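Local coordinates for trafficking protein B (Neisseria gonorrhoeae, PDB 2H1C) that serves as the toxin of a type II toxin-antitoxin pair, a PIN-domain protein of the PINc/VapC family that joins its antitoxin in a promoter-binding complex, at residues A83-Q88 against I107-K112; Q88-A93 against K98-A103. All coordinates share one frame; numbering follows the deposited sequence.

Interaction 1: A83-Q88 against I107-K112; sequences AAIYAQ and IAATAK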
loop_
_atom_site.group_PDB
_atom_site.type_symbol
_atom_site.label_atom_id
_atom_site.label_comp_id
_atom_site.label_asym_id
_atom_site.label_seq_id
_atom_site.Cartn_x
_atom_site.Cartn_y
_atom_site.Cartn_z
ATOM N N ALA A 83 -8.747 1.497 2.979
ATOM C CA ALA A 83 -8.899 0.254 2.235
ATOM C C ALA A 83 -10.307 0.143 1.648
ATOM O O ALA A 83 -10.482 -0.338 0.532
ATOM C CB ALA A 83 -8.600 -0.948 3.139
ATOM N N ALA A 84 -11.316 0.579 2.397
ATOM C CA ALA A 84 -12.698 0.529 1.911
ATOM C C ALA A 84 -12.870 1.414 0.684
ATOM O O ALA A 84 -13.501 1.023 -0.299
ATOM C CB ALA A 84 -13.671 0.980 3.009
ATOM N N ILE A 85 -12.326 2.624 0.754
ATOM C CA ILE A 85 -12.415 3.570 -0.362
ATOM C C ILE A 85 -11.650 3.026 -1.569
ATOM O O ILE A 85 -12.095 3.145 -2.710
ATOM C CB ILE A 85 -11.862 4.937 0.070
ATOM C CG1 ILE A 85 -12.771 5.494 1.170
ATOM C CG2 ILE A 85 -11.779 5.892 -1.136
ATOM C CD1 ILE A 85 -12.229 6.712 1.884
ATOM N N TYR A 86 -10.515 2.394 -1.303
ATOM C CA TYR A 86 -9.708 1.811 -2.366
ATOM C C TYR A 86 -10.520 0.816 -3.200
ATOM O O TYR A 86 -10.548 0.904 -4.423
ATOM C CB TYR A 86 -8.504 1.091 -1.763
ATOM C CG TYR A 86 -7.730 0.233 -2.739
ATOM C CD1 TYR A 86 -6.746 0.785 -3.562
ATOM C CD2 TYR A 86 -7.978 -1.139 -2.827
ATOM C CE1 TYR A 86 -6.023 -0.013 -4.452
ATOM C CE2 TYR A 86 -7.270 -1.934 -3.701
ATOM C CZ TYR A 86 -6.295 -1.371 -4.509
ATOM O OH TYR A 86 -5.575 -2.162 -5.373
ATOM N N ALA A 87 -11.165 -0.142 -2.534
ATOM C CA ALA A 87 -11.944 -1.152 -3.233
ATOM C C ALA A 87 -13.077 -0.509 -4.018
ATOM O O ALA A 87 -13.345 -0.899 -5.154
ATOM C CB ALA A 87 -12.493 -2.168 -2.242
ATOM N N GLN A 88 -13.730 0.488 -3.427
ATOM C CA GLN A 88 -14.818 1.177 -4.108
ATOM C C GLN A 88 -14.331 1.836 -5.396
ATOM O O GLN A 88 -14.888 1.612 -6.475
ATOM C CB GLN A 88 -15.429 2.229 -3.179
ATOM C CG GLN A 88 -16.035 1.599 -1.933
ATOM C CD GLN A 88 -16.753 2.591 -1.048
ATOM O OE1 GLN A 88 -16.151 3.537 -0.525
ATOM N NE2 GLN A 88 -18.058 2.381 -0.870
ATOM N N ILE A 107 -3.011 5.920 -3.409
ATOM C CA ILE A 107 -2.892 7.359 -3.252
ATOM C C ILE A 107 -4.241 8.020 -3.420
ATOM O O ILE A 107 -4.617 8.861 -2.612
ATOM C CB ILE A 107 -1.886 7.929 -4.259
ATOM C CG1 ILE A 107 -0.508 7.312 -3.992
ATOM C CG2 ILE A 107 -1.796 9.438 -4.113
ATOM C CD1 ILE A 107 0.560 7.749 -4.949
ATOM N N ALA A 108 -4.988 7.624 -4.447
ATOM C CA ALA A 108 -6.290 8.221 -4.669
ATOM C C ALA A 108 -7.238 7.988 -3.492
ATOM O O ALA A 108 -7.950 8.902 -3.075
ATOM C CB ALA A 108 -6.899 7.703 -5.969
ATOM N N ALA A 109 -7.229 6.778 -2.934
ATOM C CA ALA A 109 -8.107 6.465 -1.800
ATOM C C ALA A 109 -7.720 7.277 -0.554
ATOM O O ALA A 109 -8.586 7.700 0.215
ATOM C CB ALA A 109 -8.056 4.953 -1.483
ATOM N N THR A 110 -6.423 7.494 -0.357
ATOM C CA THR A 110 -5.953 8.277 0.784
ATOM C C THR A 110 -6.463 9.711 0.645
ATOM O O THR A 110 -6.990 10.288 1.592
ATOM C CB THR A 110 -4.400 8.278 0.866
ATOM O OG1 THR A 110 -3.932 6.931 1.055
ATOM C CG2 THR A 110 -3.920 9.161 2.032
ATOM N N ALA A 111 -6.347 10.268 -0.561
ATOM C CA ALA A 111 -6.801 11.630 -0.808
ATOM C C ALA A 111 -8.312 11.769 -0.611
ATOM O O ALA A 111 -8.777 12.710 0.029
ATOM C CB ALA A 111 -6.414 12.057 -2.224
ATOM N N LYS A 112 -9.084 10.827 -1.142
ATOM C CA LYS A 112 -10.537 10.902 -1.001
ATOM C C LYS A 112 -10.944 10.811 0.466
ATOM O O LYS A 112 -11.818 11.553 0.926
ATOM C CB LYS A 112 -11.212 9.785 -1.811
ATOM C CG LYS A 112 -12.727 9.723 -1.641
ATOM C CD LYS A 112 -13.399 8.845 -2.691
ATOM C CE LYS A 112 -13.436 9.529 -4.050
ATOM N NZ LYS A 112 -14.237 8.774 -5.069
#

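Interaction 2: Q88-A93 against K98-A103; sequences QIRSYA and KEIAAA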
loop_
_atom_site.group_PDB
_atom_site.type_symbol
_atom_site.label_atom_id
_atom_site.label_comp_id
_atom_site.label_asym_id
_atom_site.label_seq_id
_atom_site.Cartn_x
_atom_site.Cartn_y
_atom_site.Cartn_z
ATOM N N GLN A 88 -13.730 0.488 -3.427
ATOM C CA GLN A 88 -14.818 1.177 -4.108
ATOM C C GLN A 88 -14.331 1.836 -5.396
ATOM O O GLN A 88 -14.888 1.612 -6.475
ATOM C CB GLN A 88 -15.429 2.229 -3.179
ATOM C CG GLN A 88 -16.035 1.599 -1.933
ATOM C CD GLN A 88 -16.753 2.591 -1.048
ATOM O OE1 GLN A 88 -16.151 3.537 -0.525
ATOM N NE2 GLN A 88 -18.058 2.381 -0.870
ATOM N N ILE A 89 -13.282 2.641 -5.283
ATOM C CA ILE A 89 -12.721 3.343 -6.433
ATOM C C ILE A 89 -12.214 2.427 -7.535
ATOM O O ILE A 89 -12.544 2.618 -8.705
ATOM C CB ILE A 89 -11.546 4.266 -5.998
ATOM C CG1 ILE A 89 -12.082 5.465 -5.217
ATOM C CG2 ILE A 89 -10.748 4.702 -7.215
ATOM C CD1 ILE A 89 -10.969 6.382 -4.674
ATOM N N ARG A 90 -11.401 1.437 -7.183
ATOM C CA ARG A 90 -10.868 0.533 -8.207
ATOM C C ARG A 90 -11.935 -0.336 -8.871
ATOM O O ARG A 90 -11.880 -0.575 -10.085
ATOM C CB ARG A 90 -9.776 -0.363 -7.631
ATOM C CG ARG A 90 -8.519 0.397 -7.288
ATOM C CD ARG A 90 -7.314 -0.500 -7.417
ATOM N NE ARG A 90 -7.149 -1.008 -8.771
ATOM C CZ ARG A 90 -6.375 -2.045 -9.088
ATOM N NH1 ARG A 90 -5.694 -2.688 -8.147
ATOM N NH2 ARG A 90 -6.290 -2.447 -10.352
ATOM N N SER A 91 -12.908 -0.810 -8.099
ATOM C CA SER A 91 -13.949 -1.639 -8.686
ATOM C C SER A 91 -14.821 -0.803 -9.623
ATOM O O SER A 91 -15.148 -1.237 -10.740
ATOM C CB SER A 91 -14.806 -2.293 -7.595
ATOM O OG SER A 91 -15.589 -1.337 -6.906
ATOM N N TYR A 92 -15.181 0.402 -9.187
ATOM C CA TYR A 92 -16.010 1.279 -10.001
ATOM C C TYR A 92 -15.319 1.575 -11.329
ATOM O O TYR A 92 -15.941 1.522 -12.390
ATOM C CB TYR A 92 -16.282 2.597 -9.281
ATOM C CG TYR A 92 -17.338 3.433 -9.974
ATOM C CD1 TYR A 92 -18.692 3.241 -9.704
ATOM C CD2 TYR A 92 -16.985 4.396 -10.916
ATOM C CE1 TYR A 92 -19.672 3.989 -10.352
ATOM C CE2 TYR A 92 -17.958 5.148 -11.576
ATOM C CZ TYR A 92 -19.297 4.939 -11.285
ATOM O OH TYR A 92 -20.261 5.686 -11.919
ATOM N N ALA A 93 -14.030 1.889 -11.272
ATOM C CA ALA A 93 -13.288 2.179 -12.495
ATOM C C ALA A 93 -13.309 0.961 -13.412
ATOM O O ALA A 93 -13.544 1.085 -14.618
ATOM C CB ALA A 93 -11.847 2.566 -12.164
ATOM N N LYS A 98 -12.558 2.032 -16.965
ATOM C CA LYS A 98 -11.521 3.001 -16.616
ATOM C C LYS A 98 -10.323 2.242 -16.062
ATOM O O LYS A 98 -10.467 1.147 -15.521
ATOM C CB LYS A 98 -12.040 3.992 -15.568
ATOM C CG LYS A 98 -13.347 4.682 -15.940
ATOM C CD LYS A 98 -13.814 5.644 -14.847
ATOM C CE LYS A 98 -15.265 6.087 -15.063
ATOM N NZ LYS A 98 -15.504 6.691 -16.409
ATOM N N GLU A 99 -9.141 2.834 -16.178
ATOM C CA GLU A 99 -7.926 2.187 -15.706
ATOM C C GLU A 99 -7.268 2.869 -14.508
ATOM O O GLU A 99 -6.971 4.067 -14.544
ATOM C CB GLU A 99 -6.927 2.089 -16.863
ATOM C CG GLU A 99 -6.703 3.411 -17.582
ATOM C CD GLU A 99 -6.195 3.221 -19.000
ATOM O OE1 GLU A 99 -6.926 2.611 -19.814
ATOM O OE2 GLU A 99 -5.069 3.678 -19.301
ATOM N N ILE A 100 -7.063 2.092 -13.446
ATOM C CA ILE A 100 -6.416 2.570 -12.225
ATOM C C ILE A 100 -5.539 1.440 -11.672
ATOM O O ILE A 100 -6.042 0.377 -11.304
ATOM C CB ILE A 100 -7.441 2.958 -11.125
ATOM C CG1 ILE A 100 -8.412 4.009 -11.654
ATOM C CG2 ILE A 100 -6.711 3.495 -9.896
ATOM C CD1 ILE A 100 -9.463 4.439 -10.657
ATOM N N ALA A 101 -4.235 1.679 -11.618
ATOM C CA ALA A 101 -3.289 0.699 -11.101
ATOM C C ALA A 101 -3.348 0.711 -9.576
ATOM O O ALA A 101 -3.800 1.692 -8.977
ATOM C CB ALA A 101 -1.878 1.036 -11.575
ATOM N N ALA A 102 -2.896 -0.370 -8.945
ATOM C CA ALA A 102 -2.924 -0.461 -7.481
ATOM C C ALA A 102 -2.254 0.735 -6.791
ATOM O O ALA A 102 -2.849 1.364 -5.912
ATOM C CB ALA A 102 -2.258 -1.769 -7.023
ATOM N N ALA A 103 -1.018 1.026 -7.189
ATOM C CA ALA A 103 -0.237 2.127 -6.626
ATOM C C ALA A 103 -0.989 3.453 -6.655
ATOM O O ALA A 103 -1.050 4.162 -5.644
ATOM C CB ALA A 103 1.085 2.275 -7.379
#

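Interaction 1: A83-Q88 against I107-K112
Ala109 points its methyl at the backbone of Tyr86, its CB lying 3.6 Å from Tyr86 N. The CA atoms of Tyr86 and Ala109 are 5.0 Å apart, the nearest such pair between the two segments. A small residue thus stands where the helices come close, consistent with the short axis separation of 8.3 Å between the two segments, whose directions differ by 120°. Further apolar contacts come from Tyr86 CB and from Ile85. Tyr86 offers its CB to the Ala109 methyl at 3.9 Å, while its ring, with CG anti to the backbone N (chi1 169°), extends beyond the two segments to stack on Tyr106, and its hydroxyl is hydrogen-bonded to Arg90. Ile85 supplies the broader patch: CG2, the branch anti to its backbone N, sits 3.8 Å from Ala109 CA and 3.7 Å from Lys112 CD.

The one charged residue here contributes only its aliphatic part. Lys112 brings CB, CG and CD against Ile85 CG2, the two side chains meeting at a slant, and then bends at chi3 (-74°) so that NZ reaches the carbonyl oxygen of Ala129 in a hydrogen bond.

Within the PIN fold the contact joins helix 80-94 to helix 102-114. Val82 also packs on Ala109, Phe126 of helix 124-128 lies against Ile107 and Ala108, and Ala41 of the second subunit packs on Tyr86.

Interaction 2: Q88-A93 against K98-A103
Ala93 and Ile100 meet where helix 80-94 of the PIN domain gives way to the loop connecting it to the next helix, 102-114. The tight part is apolar. Ile100 CD1 comes to 3.4 Å from Ala93 CB, closer than ordinary van der Waals contact, and to 3.7 Å from Ile89 CG2, the two isoleucine side chains running at about a right angle to each other. CG1 of Ile100 lies anti to its carbonyl carbon (chi1 -57°), and the extended chi2 then brings CD1 against both Ile89 and Ala93; Ala128 and Ala129 also touch Ile100.

The solvent-exposed end is looser in its side chains. Lys98 lays its CB 3.7 Å from Ala93 CB, but its ammonium end leads away from the helix. Here the backbone provides the grip: Lys98 N donates to Ala93 O over 2.7 Å, at an N-H...O angle of 157°, tying the loop to the last turn of the helix.

Arg90 reaches toward residues 100-102, bent at chi3 (61°), and its NH1 is hydrogen-bonded to the hydroxyl of Tyr86. One face of its guanidinium lies against the chain entering helix 102-114, with Ala101 C 4.1 Å above the plane, over the centre of the group.

Overall arrangement
Interactions 1 and 2 are successive levels of one pairing between helices 80-94 and 102-114, their centres about 9 Å apart: the first joins the helix bodies, the second packs the end of helix 80-94 against the loop leading into helix 102-114. Ile89 bridges the levels, its CD1 lying 4.1 Å from Ala109 CA, and Tyr86 OH likewise comes to 3.7 Å from Ala102 CB. Interaction 1 contains Thr110 of an observed magnesium site, and the side chain of Ala109 is about 8 Å from a bound magnesium ion. Interaction 2 lies near Asp104, a predicted magnesium ligand, whose side chain is about 4 Å from that of Ile100. Both contacts also touch the second subunit.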